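Local coordinates for protein CT398 (Chlamydia trachomatis, PDB 4ILO) that is of unknown function but may bind DNA or RNA, joining a long coiled-coil hairpin to a zinc-binding ribbon domain, at residues A[71-76]-A[101-106]; A[78-83]-A[97-102]; A[176-181]-A[221-226]. All coordinates share one frame; numbering follows the deposited sequence.

CT398 pairs two surface contacts in its coiled-coil hairpin with a partly buried one beside its zinc ribbon. Contacts 1 and 2 hold the same two elements, helix 2-86 and helix 90-171, with centres 8 Å apart near the hairpin's turn; both rest on a single branched aliphatic residue of helix 2-86, I73 or L80, set against A103 in one and M100 in the other, and bordered by the methylenes of glutamates. I73 and L80 are seven positions apart, the spacing of a coiled-coil heptad. Contact 3 lies on the other side of the chain's centre, about 97 Å from contact 1 between centres. To aliphatic packing it adds an aromatic ring, and one of its segments carries a zinc ligand.

Contact 1 (A[71-76]-A[101-106]); sequences QEISDQ and TAANKE
I73, on helix 2-86, meets helix 90-171 with two branches, and each finds a different residue. Its CG2 methyl lies against the backbone of A103, with I73 CG2 3.7 Å from A103 O; the methyl of A103 is a looser neighbour, at 4.3 Å from I73 CG2 to A103 CB. The longer branch reaches the next turn, where I73 CD1 rests 3.8 Å from E106 CG, a methyl on the aliphatic part of a glutamate, the two side chains crossing at about a right angle.

Torsions explain this division. With chi1 at -67° CG1 sits beside the backbone N and CG2 is placed anti to it, while an extended chi2 of -176° carries CD1 outward. E106 bends at chi2 (61°); the bend leaves CG at the isoleucine, while neither carboxylate oxygen is among the atoms that meet I73. The backbones approach most closely at the same place, the CA atoms of I73 and A103 being 6.9 Å apart.

Beyond this first shell, I73 also touches R107 and L110 of the facing helix. R107 ties the helices together with its guanidinium group: NH1 is bonded to S74 OG, and NH2 to N104 OD1 on its own helix. S74 OG is in addition bonded to I70 O, one turn back.

This is antiparallel coiled-coil packing in a thin two-helix section: an apolar seam centred on I73, bordered by E106, an exposed residue that lends its methylene to the seam and probably keeps its charge in solvent, while R107 supplies a polar tie between the helices.

Contact 2 (A[78-83]-A[97-102]); sequences NKLENQ and TQEMTA
T97 O, one turn before the M100 that packs on L80, is gripped twice by a single residue: T101 N reaches it at 3.0 Å, in the ordinary helical bond, and T101 OG1 donates to it at 3.2 Å from above the carbonyl plane. The threonine hydroxyl is thereby turned back onto its own helix.

Across the contact, L80 and M100 slide past each other in opposite directions, L80 CB lying 3.7 Å from M100 CG. L80 CD1 goes further, to 3.7 Å from E99 CG, where the glutamate's methylene supports it. M100 is extended to its sulfur and then bends at chi3 (-90°), carrying CE toward the backbone at L80 O. M100 SD comes close to E81 CG, 3.3 Å, rather short for such a pair, and the two chains cross obliquely.

The helices run nearly antiparallel: the axes of 78-83 and 97-102 lie at 162° and approach to 10.0 Å. L96 extends the seam by touching both L80 and Q83. Nearer the turn, T97 OG1 is bonded to Q84 OE1 of helix 2-86.

Between the two segments, then, the contact is apolar, with M100 fitted along L80 and glutamate methylenes at its borders, while the polar tie from T97 to Q84 lies just beyond it.

Contact 3 (A[176-181]-A[221-226]); sequences PELFSV and DHLVFC. With ZN (zinc ion), chain C; EDO (1,2-ethanediol), chain D.
The F225 ring meets V181 obliquely, V181 CG1 lying 3.9 Å from F225 CE1, while the backbone carbon of L223, two residues earlier in the chain, lies loosely over one ring face, offset toward the rim. The second flat group, the H222 imidazole, takes V224 CG2 on one face, also toward the rim, at 3.6 Å above the plane. At the edge of that ring stands the carboxylate of D221, and H222 ND1 donates to D221 OD1 at 2.7 Å and 163°. The bond lies in the imidazole plane but reaches the oxygen from above the carboxylate plane. D221 OD2 has a second partner in K219, a salt bridge that together with the histidine would fix the carboxylate's rotation.

Earlier in helix 176-189, L178 CD1 packs 3.9 Å from L223 CD2. The CB of L178 does not point straight at 221-226; placing CG anti to the backbone N (chi1 164°) brings the branch end nearer. Thus helix 176-189, which follows helix 90-171 in the chain, lies against the C4-type zinc ribbon, and the seam continues through I232, touched by L178, V181 and F225. Helix 2-86 joins it as well, A7 and I11 packing on L178 and M4 on L223.

V224 pairs through its backbone with L233, in the antiparallel strand 232-234. Its own N donates to O2 of a 1,2-ethanediol, probably from the crystallisation liquor, in a nearly straight bond of 2.7 Å and 176°; the diol is also bonded to L233 O and V217 O. One residue past F225, C226 SG binds the zinc ion at 2.3 Å, and C202, C205 and C229 complete the four-cysteine site.

Contact 1 (A[71-76]-A[101-106])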
# COMPACT_ATOMS: atom_id res chain seq x y z
N GLN A 71 25.99 36.92 -20.92
CA GLN A 71 27.40 37.29 -20.95
C GLN A 71 27.88 37.51 -22.38
O GLN A 71 28.59 38.49 -22.68
CB GLN A 71 28.23 36.19 -20.28
CG GLN A 71 29.63 36.64 -19.94
CD GLN A 71 29.63 37.95 -19.19
OE1 GLN A 71 29.21 38.02 -18.02
NE2 GLN A 71 30.09 39.02 -19.86
N GLU A 72 27.56 36.57 -23.26
CA GLU A 72 28.00 36.66 -24.64
C GLU A 72 27.42 37.91 -25.34
O GLU A 72 28.11 38.57 -26.11
CB GLU A 72 27.60 35.38 -25.35
CG GLU A 72 27.78 35.46 -26.85
CD GLU A 72 29.25 35.71 -27.22
OE1 GLU A 72 29.52 36.44 -28.21
OE2 GLU A 72 30.13 35.17 -26.51
N ILE A 73 26.15 38.22 -25.12
CA ILE A 73 25.61 39.42 -25.76
C ILE A 73 26.28 40.68 -25.19
O ILE A 73 26.57 41.65 -25.93
CB ILE A 73 24.07 39.45 -25.62
CG1 ILE A 73 23.46 38.33 -26.43
CG2 ILE A 73 23.51 40.77 -26.15
CD1 ILE A 73 21.93 38.35 -26.42
N SER A 74 26.50 40.69 -23.89
CA SER A 74 27.16 41.82 -23.23
C SER A 74 28.55 42.05 -23.80
O SER A 74 28.91 43.19 -24.10
CB SER A 74 27.21 41.63 -21.71
OG SER A 74 25.87 41.59 -21.18
N ASP A 75 29.31 40.98 -24.02
CA ASP A 75 30.64 41.15 -24.62
C ASP A 75 30.53 41.63 -26.06
O ASP A 75 31.39 42.36 -26.54
CB ASP A 75 31.45 39.86 -24.66
CG ASP A 75 31.74 39.30 -23.28
OD1 ASP A 75 31.64 40.04 -22.26
OD2 ASP A 75 32.08 38.09 -23.25
N GLN A 76 29.50 41.20 -26.77
CA GLN A 76 29.37 41.62 -28.15
C GLN A 76 28.98 43.09 -28.24
O GLN A 76 29.44 43.81 -29.12
CB GLN A 76 28.31 40.74 -28.82
CG GLN A 76 28.26 40.94 -30.31
CD GLN A 76 29.64 40.78 -30.96
OE1 GLN A 76 30.37 39.80 -30.70
NE2 GLN A 76 30.01 41.76 -31.79
N THR A 101 21.13 48.68 -30.35
CA THR A 101 19.76 48.78 -29.86
C THR A 101 19.11 47.42 -29.88
O THR A 101 18.57 46.96 -28.86
CB THR A 101 19.01 49.84 -30.67
OG1 THR A 101 19.54 51.12 -30.31
CG2 THR A 101 17.49 49.85 -30.39
N ALA A 102 19.29 46.70 -30.99
CA ALA A 102 18.66 45.39 -31.15
C ALA A 102 19.28 44.40 -30.19
O ALA A 102 18.58 43.58 -29.59
CB ALA A 102 18.85 44.88 -32.58
N ALA A 103 20.60 44.44 -30.07
CA ALA A 103 21.27 43.51 -29.18
C ALA A 103 20.84 43.75 -27.74
O ALA A 103 20.56 42.80 -27.01
CB ALA A 103 22.77 43.62 -29.34
N ASN A 104 20.77 45.04 -27.32
CA ASN A 104 20.36 45.35 -25.96
C ASN A 104 18.95 44.85 -25.68
O ASN A 104 18.64 44.42 -24.56
CB ASN A 104 20.44 46.84 -25.69
CG ASN A 104 20.25 47.16 -24.24
OD1 ASN A 104 20.93 46.59 -23.38
ND2 ASN A 104 19.32 48.07 -23.94
N LYS A 105 18.07 44.94 -26.67
CA LYS A 105 16.68 44.55 -26.44
C LYS A 105 16.56 43.04 -26.28
O LYS A 105 15.77 42.54 -25.46
CB LYS A 105 15.84 45.05 -27.61
CG LYS A 105 14.43 44.51 -27.65
CD LYS A 105 13.65 45.04 -28.88
CE LYS A 105 12.13 44.87 -28.68
NZ LYS A 105 11.34 45.47 -29.81
N GLU A 106 17.33 42.29 -27.07
CA GLU A 106 17.38 40.85 -26.87
C GLU A 106 17.97 40.52 -25.50
O GLU A 106 17.48 39.63 -24.80
CB GLU A 106 18.25 40.21 -27.97
CG GLU A 106 18.43 38.63 -27.91
CD GLU A 106 17.09 37.81 -28.03
OE1 GLU A 106 16.06 38.36 -28.51
OE2 GLU A 106 17.06 36.59 -27.63

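Contact 2 (A[78-83]-A[97-102])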
# COMPACT_ATOMS: atom_id res chain seq x y z
N ASN A 78 29.82 45.36 -26.12
CA ASN A 78 31.08 46.08 -25.87
C ASN A 78 31.94 46.14 -27.11
O ASN A 78 32.56 47.18 -27.39
CB ASN A 78 31.89 45.45 -24.76
CG ASN A 78 31.35 45.76 -23.39
OD1 ASN A 78 30.88 46.88 -23.14
ND2 ASN A 78 31.39 44.77 -22.47
N LYS A 79 32.07 45.03 -27.84
CA LYS A 79 32.83 45.09 -29.08
C LYS A 79 32.23 46.12 -30.03
O LYS A 79 32.96 46.86 -30.68
CB LYS A 79 32.89 43.73 -29.77
N LEU A 80 30.90 46.18 -30.12
CA LEU A 80 30.31 47.09 -31.08
C LEU A 80 30.55 48.54 -30.68
O LEU A 80 30.68 49.42 -31.55
CB LEU A 80 28.82 46.82 -31.18
CG LEU A 80 28.37 45.47 -31.77
CD1 LEU A 80 26.87 45.30 -31.60
CD2 LEU A 80 28.73 45.33 -33.31
N GLU A 81 30.60 48.81 -29.39
CA GLU A 81 30.84 50.17 -28.93
C GLU A 81 32.26 50.60 -29.26
O GLU A 81 32.48 51.70 -29.76
CB GLU A 81 30.58 50.27 -27.43
CG GLU A 81 29.11 50.25 -27.20
CD GLU A 81 28.71 50.27 -25.76
OE1 GLU A 81 29.56 49.92 -24.92
OE2 GLU A 81 27.53 50.62 -25.50
N ASN A 82 33.22 49.73 -29.04
CA ASN A 82 34.57 50.06 -29.46
C ASN A 82 34.64 50.31 -30.97
O ASN A 82 35.30 51.26 -31.41
CB ASN A 82 35.53 48.96 -29.00
CG ASN A 82 35.52 48.78 -27.48
OD1 ASN A 82 35.22 49.73 -26.73
ND2 ASN A 82 35.80 47.58 -27.03
N GLN A 83 33.95 49.49 -31.78
CA GLN A 83 33.98 49.69 -33.23
C GLN A 83 33.42 51.05 -33.60
O GLN A 83 33.99 51.77 -34.43
CB GLN A 83 33.17 48.61 -33.95
CG GLN A 83 33.83 47.27 -34.05
CD GLN A 83 32.95 46.18 -34.66
OE1 GLN A 83 32.17 46.43 -35.57
NE2 GLN A 83 33.09 44.95 -34.16
N THR A 97 24.67 51.82 -34.24
CA THR A 97 23.59 52.24 -33.34
C THR A 97 22.46 51.21 -33.35
O THR A 97 22.00 50.75 -32.28
CB THR A 97 23.07 53.60 -33.78
OG1 THR A 97 24.08 54.60 -33.50
CG2 THR A 97 21.83 53.99 -33.05
N GLN A 98 22.01 50.84 -34.56
CA GLN A 98 20.84 49.99 -34.70
C GLN A 98 21.15 48.61 -34.14
O GLN A 98 20.32 48.02 -33.45
CB GLN A 98 20.40 49.92 -36.16
CG GLN A 98 19.84 51.26 -36.67
CD GLN A 98 20.00 51.48 -38.19
OE1 GLN A 98 20.26 50.54 -38.96
NE2 GLN A 98 19.87 52.75 -38.61
N GLU A 99 22.34 48.08 -34.45
CA GLU A 99 22.71 46.77 -33.94
C GLU A 99 22.75 46.76 -32.41
O GLU A 99 22.28 45.82 -31.77
CB GLU A 99 24.05 46.34 -34.52
CG GLU A 99 24.35 44.87 -34.21
CD GLU A 99 23.65 43.85 -35.13
OE1 GLU A 99 23.31 44.15 -36.31
OE2 GLU A 99 23.47 42.71 -34.64
N MET A 100 23.28 47.82 -31.80
CA MET A 100 23.39 47.84 -30.35
C MET A 100 22.01 47.94 -29.72
O MET A 100 21.72 47.29 -28.68
CB MET A 100 24.30 48.98 -29.89
CG MET A 100 25.79 48.66 -30.09
SD MET A 100 26.80 50.04 -29.54
CE MET A 100 27.00 51.06 -30.97
N THR A 101 21.13 48.68 -30.35
CA THR A 101 19.76 48.78 -29.86
C THR A 101 19.11 47.42 -29.88
O THR A 101 18.57 46.96 -28.86
CB THR A 101 19.01 49.84 -30.67
OG1 THR A 101 19.54 51.12 -30.31
CG2 THR A 101 17.49 49.85 -30.39
N ALA A 102 19.29 46.70 -30.99
CA ALA A 102 18.66 45.39 -31.15
C ALA A 102 19.28 44.40 -30.19
O ALA A 102 18.58 43.58 -29.59
CB ALA A 102 18.85 44.88 -32.58

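Contact 3 (A[176-181]-A[221-226])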
# COMPACT_ATOMS: atom_id res chain seq x y z
N PRO A 176 -11.79 -40.15 8.94
CA PRO A 176 -11.42 -39.46 7.70
C PRO A 176 -12.58 -39.14 6.77
O PRO A 176 -12.46 -38.23 5.93
CB PRO A 176 -10.40 -40.40 7.04
CG PRO A 176 -10.65 -41.70 7.62
CD PRO A 176 -11.22 -41.51 9.00
N GLU A 177 -13.71 -39.83 6.90
CA GLU A 177 -14.89 -39.51 6.10
C GLU A 177 -15.55 -38.22 6.60
O GLU A 177 -15.96 -37.36 5.81
CB GLU A 177 -15.87 -40.68 6.19
CG GLU A 177 -15.24 -41.98 5.74
CD GLU A 177 -14.93 -41.96 4.27
OE1 GLU A 177 -15.61 -41.21 3.54
OE2 GLU A 177 -14.03 -42.70 3.83
N LEU A 178 -15.66 -38.10 7.92
CA LEU A 178 -16.22 -36.90 8.52
C LEU A 178 -15.31 -35.69 8.26
O LEU A 178 -15.79 -34.61 7.89
CB LEU A 178 -16.42 -37.17 10.01
CG LEU A 178 -16.64 -35.98 10.93
CD1 LEU A 178 -17.86 -35.20 10.51
CD2 LEU A 178 -16.76 -36.50 12.36
N PHE A 179 -14.00 -35.86 8.41
CA PHE A 179 -13.06 -34.77 8.16
C PHE A 179 -13.15 -34.27 6.72
O PHE A 179 -13.18 -33.06 6.46
CB PHE A 179 -11.63 -35.24 8.45
CG PHE A 179 -10.61 -34.21 8.11
CD1 PHE A 179 -10.36 -33.16 8.98
CD2 PHE A 179 -9.95 -34.25 6.89
CE1 PHE A 179 -9.44 -32.16 8.65
CE2 PHE A 179 -9.01 -33.26 6.55
CZ PHE A 179 -8.76 -32.22 7.44
N SER A 180 -13.16 -35.21 5.77
CA SER A 180 -13.33 -34.88 4.36
C SER A 180 -14.58 -34.03 4.10
O SER A 180 -14.57 -33.13 3.25
CB SER A 180 -13.38 -36.19 3.58
OG SER A 180 -13.83 -35.94 2.26
N VAL A 181 -15.69 -34.31 4.79
CA VAL A 181 -16.88 -33.47 4.67
C VAL A 181 -16.63 -32.12 5.35
O VAL A 181 -16.85 -31.04 4.76
CB VAL A 181 -18.10 -34.20 5.27
CG1 VAL A 181 -19.30 -33.25 5.48
CG2 VAL A 181 -18.51 -35.37 4.43
N ASP A 221 -26.48 -41.99 14.96
CA ASP A 221 -26.01 -43.19 14.30
C ASP A 221 -25.59 -42.97 12.85
O ASP A 221 -25.23 -43.95 12.18
CB ASP A 221 -27.08 -44.30 14.38
CG ASP A 221 -28.35 -43.94 13.60
OD1 ASP A 221 -28.43 -42.80 13.07
OD2 ASP A 221 -29.26 -44.79 13.54
N HIS A 222 -25.64 -41.72 12.35
CA HIS A 222 -25.11 -41.35 11.04
C HIS A 222 -25.02 -39.83 10.92
O HIS A 222 -25.65 -39.08 11.67
CB HIS A 222 -25.92 -41.95 9.89
CG HIS A 222 -27.30 -41.38 9.73
ND1 HIS A 222 -28.29 -41.59 10.67
CD2 HIS A 222 -27.83 -40.56 8.80
CE1 HIS A 222 -29.38 -40.93 10.31
NE2 HIS A 222 -29.13 -40.31 9.17
N LEU A 223 -24.21 -39.38 9.97
CA LEU A 223 -24.02 -37.93 9.80
C LEU A 223 -25.30 -37.33 9.27
O LEU A 223 -25.85 -37.81 8.27
CB LEU A 223 -22.88 -37.65 8.83
CG LEU A 223 -21.46 -37.96 9.30
CD1 LEU A 223 -20.45 -37.49 8.23
CD2 LEU A 223 -21.18 -37.31 10.63
N VAL A 224 -25.83 -36.33 9.98
CA VAL A 224 -27.04 -35.61 9.59
C VAL A 224 -26.68 -34.15 9.36
O VAL A 224 -26.03 -33.52 10.20
CB VAL A 224 -28.14 -35.72 10.66
CG1 VAL A 224 -29.38 -34.97 10.22
CG2 VAL A 224 -28.48 -37.24 10.95
N PHE A 225 -27.17 -33.59 8.24
CA PHE A 225 -26.84 -32.26 7.76
C PHE A 225 -28.08 -31.38 7.79
O PHE A 225 -29.20 -31.86 7.57
CB PHE A 225 -26.37 -32.35 6.31
CG PHE A 225 -25.31 -33.35 6.11
CD1 PHE A 225 -24.01 -33.08 6.50
CD2 PHE A 225 -25.61 -34.61 5.58
CE1 PHE A 225 -23.01 -34.02 6.32
CE2 PHE A 225 -24.62 -35.58 5.40
CZ PHE A 225 -23.32 -35.29 5.77
N CYS A 226 -27.87 -30.09 8.07
CA CYS A 226 -28.95 -29.12 8.01
C CYS A 226 -29.54 -29.10 6.60
O CYS A 226 -28.80 -29.00 5.60
CB CYS A 226 -28.42 -27.71 8.34
SG CYS A 226 -29.71 -26.43 8.33
ZN ZN C . -28.36 -24.63 8.90
C1 EDO D . -25.85 -36.70 14.09
O1 EDO D . -25.69 -36.93 15.49
C2 EDO D . -24.47 -36.35 13.54
O2 EDO D . -24.68 -35.68 12.30